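Local coordinates for Exo-poly-alpha-D-galacturonosidase (Thermotoga maritima, PDB 3JUR), which hydrolyses polygalacturonate from the chain end as a heat-active exopolygalacturonase with a beta-helix fold that assembles into a tetramer, at the interface of chains A and B. Residues are numbered along the deposited sequence; one frame, centred on the assembly and turned at random. Chains: chain A/B, Exo-poly-alpha-D-galacturonosidase.

Contact 1: the interface of chains A and B. Residues chain A 289, 291, 318; chain B 289, 291, 318, 320, 349-350.
Strands 289-291 and 318-320 of chain A face the same two strands of chain B, joined on the B side by strand 347-349 and the loop residue B:Asn350. The two copies of one leucine show how a shared surface can be used unequally: A:Leu289 loses 49 Å² to the partner, B:Leu289 12 Å². Both methyl branches of A:Leu289 straddle the thioether sulfur, CD1 lying 3.7 Å and CD2 3.8 Å from SD of B:Met320. The leucine reaches it with CG swung away from its backbone N, chi1 175°. The same CD2 also meets CD1 of B:Ile291 at 3.9 Å, which fills the flank beside the sulfur. A bend about the CG-SD bond (chi3 65°) carries the terminal methyl CE of B:Met320 to A:Val318, 3.8 Å from CG2. The valine and the methionine lie antiparallel, the valine alongside the methionine end. CG2 of A:Val318 is also bordered by CG2 of B:Val349 at 3.9 Å, and by the amide ND2 of B:Asn350 at a similar separation. At the other end A:Ile291 and B:Val318 approach more loosely, CD1 to CG2 being 4.4 Å. The patch is thus an apolar seam between the flanks of two beta-helices, with B:Met320 set between A:Leu289 and A:Val318, and it probably helps to hold the two subunits together in the tetramer.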
# COMPACT_ATOMS: atom_id res chain seq x y z
N LEU A 289 5.21 2.20 30.22
CA LEU A 289 5.28 0.88 29.60
C LEU A 289 4.21 -0.06 30.16
O LEU A 289 4.13 -0.28 31.36
CB LEU A 289 6.67 0.27 29.81
CG LEU A 289 6.87 -1.17 29.30
CD1 LEU A 289 6.57 -1.27 27.79
CD2 LEU A 289 8.26 -1.70 29.63
N ILE A 291 3.22 -3.95 29.61
CA ILE A 291 3.41 -5.28 29.02
C ILE A 291 2.44 -6.17 29.78
O ILE A 291 2.72 -6.57 30.92
CB ILE A 291 4.85 -5.83 29.17
CG1 ILE A 291 5.87 -4.88 28.52
CG2 ILE A 291 4.94 -7.26 28.59
CD1 ILE A 291 7.36 -5.34 28.61
N VAL A 318 4.24 3.03 25.56
CA VAL A 318 4.38 1.75 24.87
C VAL A 318 3.44 0.72 25.49
O VAL A 318 3.47 0.48 26.70
CB VAL A 318 5.85 1.25 24.90
CG1 VAL A 318 5.96 -0.20 24.42
CG2 VAL A 318 6.75 2.17 24.08
N LEU B 289 15.13 -6.84 29.29
CA LEU B 289 14.45 -5.57 29.03
C LEU B 289 15.45 -4.42 28.91
O LEU B 289 16.14 -4.10 29.89
CB LEU B 289 13.42 -5.30 30.13
CG LEU B 289 12.63 -3.99 30.09
CD1 LEU B 289 11.89 -3.82 28.75
CD2 LEU B 289 11.65 -3.90 31.27
N ILE B 291 15.62 -0.43 28.33
CA ILE B 291 14.90 0.83 28.22
C ILE B 291 15.95 1.92 28.35
O ILE B 291 16.36 2.28 29.46
CB ILE B 291 13.79 1.01 29.30
CG1 ILE B 291 12.81 -0.17 29.27
CG2 ILE B 291 13.02 2.33 29.07
CD1 ILE B 291 11.77 -0.14 30.41
N VAL B 318 12.95 -7.36 24.93
CA VAL B 318 12.26 -6.12 24.61
C VAL B 318 13.28 -5.00 24.63
O VAL B 318 14.01 -4.84 25.60
CB VAL B 318 11.08 -5.84 25.60
CG1 VAL B 318 10.37 -4.53 25.25
CG2 VAL B 318 10.08 -6.99 25.60
N MET B 320 13.66 -0.82 24.08
CA MET B 320 12.91 0.44 24.04
C MET B 320 13.85 1.63 23.95
O MET B 320 14.74 1.77 24.79
CB MET B 320 12.06 0.61 25.29
CG MET B 320 10.72 -0.07 25.24
SD MET B 320 9.78 0.26 26.73
CE MET B 320 9.51 2.04 26.64
N VAL B 349 11.27 -1.05 20.00
CA VAL B 349 10.39 0.09 19.71
C VAL B 349 11.07 1.44 19.94
O VAL B 349 11.95 1.58 20.79
CB VAL B 349 9.03 0.01 20.47
CG1 VAL B 349 8.24 -1.22 20.05
CG2 VAL B 349 9.24 0.01 21.97
N ASN B 350 10.62 2.43 19.17
CA ASN B 350 11.18 3.78 19.17
C ASN B 350 12.70 3.76 18.92
O ASN B 350 13.46 4.48 19.57
CB ASN B 350 10.79 4.53 20.45
CG ASN B 350 9.28 4.79 20.54
OD1 ASN B 350 8.66 5.23 19.57
ND2 ASN B 350 8.69 4.51 21.70

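Contact 2: the interface of chains A and B. Residues chain A 383-384, 409-411; chain B 409, 411, 430, 432.
B:Glu411 of strand 408-411 pushes its carboxylate against A:Ala383, A:Ile409 and A:Glu411, an example of an acidic side chain packed along both its stem and its carboxylate. Among the residues here it loses the largest surface to the partner, 64 Å². Its chain is extended beyond CG (chi2 170°), which carries the carboxylate to strand 382-385 of chain A. There OE1 comes within 2.9 Å of the carbonyl O of A:Ala383, and OE2 within 3.3 Å of that residue's backbone N. Two oxygens that can only accept would clash at the first distance; a proton on the carboxyl group could turn it into a bond, but the structure alone does not show one.

The tight part continues beside the carboxylate. CG1 of A:Ile409 lies 3.6 Å from OE1 of B:Glu411, and its CD1 reaches CA of B:Asn432 at 3.8 Å, while its CG2 faces CB of B:Glu411 at longer range. The isoleucine and the glutamate meet at a slant, apolar branches against the glutamate stem and carboxylate. A:Glu411 also packs here, its CG 3.5 Å from OE1 of B:Glu411. A bend at chi2 (-64°) turns its own carboxylate aside, with the two carboxylate planes 76° apart and OE2 of A:Glu411 5.4 Å from OE1 of B:Glu411. That separation may ease the mutual repulsion of like charges, which could still raise the tendency of either group to hold a proton.

The rest is looser, its contacts fewer and longer. CG2 of B:Ile430 lies about 4.0 Å from CD and OE1 of the bent A:Glu411, and OG1 of A:Thr384 sits as far from CD1 of B:Ile409. Overall the site interlocks equivalent strands of two beta-helices asymmetrically, and probably contributes to tetramer assembly through close packing.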
# COMPACT_ATOMS: atom_id res chain seq x y z
N ALA A 383 0.92 0.57 15.46
CA ALA A 383 0.29 -0.56 16.15
C ALA A 383 0.29 -1.82 15.33
O ALA A 383 0.27 -1.80 14.09
CB ALA A 383 -1.13 -0.21 16.58
N THR A 384 0.29 -2.93 16.06
CA THR A 384 0.36 -4.25 15.51
C THR A 384 -0.72 -5.10 16.21
O THR A 384 -0.88 -5.03 17.43
CB THR A 384 1.81 -4.75 15.70
OG1 THR A 384 2.50 -4.70 14.44
CG2 THR A 384 1.89 -6.14 16.31
N ILE A 409 0.02 4.16 11.51
CA ILE A 409 0.09 2.89 10.81
C ILE A 409 -0.37 1.76 11.73
O ILE A 409 0.08 1.65 12.88
CB ILE A 409 1.51 2.62 10.19
CG1 ILE A 409 1.64 1.17 9.71
CG2 ILE A 409 2.60 2.94 11.18
CD1 ILE A 409 2.69 0.97 8.63
N ILE A 410 -1.30 0.96 11.22
CA ILE A 410 -1.81 -0.19 11.96
C ILE A 410 -1.77 -1.40 11.03
O ILE A 410 -2.36 -1.40 9.95
CB ILE A 410 -3.25 0.06 12.50
CG1 ILE A 410 -3.27 1.32 13.39
CG2 ILE A 410 -3.76 -1.17 13.27
CD1 ILE A 410 -4.64 1.75 13.88
N GLU A 411 -1.05 -2.43 11.47
CA GLU A 411 -0.85 -3.63 10.66
C GLU A 411 -1.29 -4.88 11.41
O GLU A 411 -1.21 -4.95 12.64
CB GLU A 411 0.64 -3.76 10.26
CG GLU A 411 1.11 -2.74 9.23
CD GLU A 411 0.42 -2.88 7.87
OE1 GLU A 411 0.05 -4.02 7.48
OE2 GLU A 411 0.23 -1.84 7.19
N ILE B 409 7.67 -7.37 11.14
CA ILE B 409 7.00 -6.09 10.88
C ILE B 409 7.82 -4.94 11.47
O ILE B 409 8.09 -4.91 12.68
CB ILE B 409 5.56 -6.04 11.46
CG1 ILE B 409 4.68 -7.15 10.87
CG2 ILE B 409 4.91 -4.64 11.24
CD1 ILE B 409 3.35 -7.35 11.60
N GLU B 411 7.71 -0.78 11.49
CA GLU B 411 6.88 0.38 11.15
C GLU B 411 7.63 1.68 11.44
O GLU B 411 8.37 1.77 12.43
CB GLU B 411 5.55 0.38 11.92
CG GLU B 411 4.63 -0.81 11.65
CD GLU B 411 3.44 -0.89 12.62
OE1 GLU B 411 2.35 -1.29 12.18
OE2 GLU B 411 3.59 -0.56 13.82
N ILE B 430 6.88 -7.03 6.52
CA ILE B 430 6.10 -5.82 6.28
C ILE B 430 6.89 -4.60 6.72
O ILE B 430 7.35 -4.53 7.86
CB ILE B 430 4.71 -5.88 6.98
CG1 ILE B 430 3.88 -7.06 6.43
CG2 ILE B 430 3.94 -4.55 6.82
CD1 ILE B 430 2.59 -7.36 7.21
N ASN B 432 6.38 -0.47 6.48
CA ASN B 432 5.51 0.66 6.13
C ASN B 432 4.49 0.32 5.04
O ASN B 432 3.68 -0.60 5.21
CB ASN B 432 6.33 1.90 5.74
CG ASN B 432 6.93 2.60 6.95
OD1 ASN B 432 6.25 2.86 7.96
ND2 ASN B 432 8.21 2.95 6.84

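Contact 1 and contact 2 lie about 16 Å apart, measured between the centres of their C-alpha atoms, and belong to one interface between the same two chains. They share no residues: contact 1 uses strands 289-291, 318-320 and 347-349, contact 2 strands 382-385, 408-411 and 429-431, further along the sequence. Strands 289-291, 318-320 and 408-411 come from both copies; among the residues here 347-349 and 429-431 come from chain B and 382-385 from chain A, an unequal pairing that fits an inexact two-fold. Apolar packing in contact 1 and carboxylate-rich packing in contact 2 may together fix how the two beta-helices lie against one another within the tetramer.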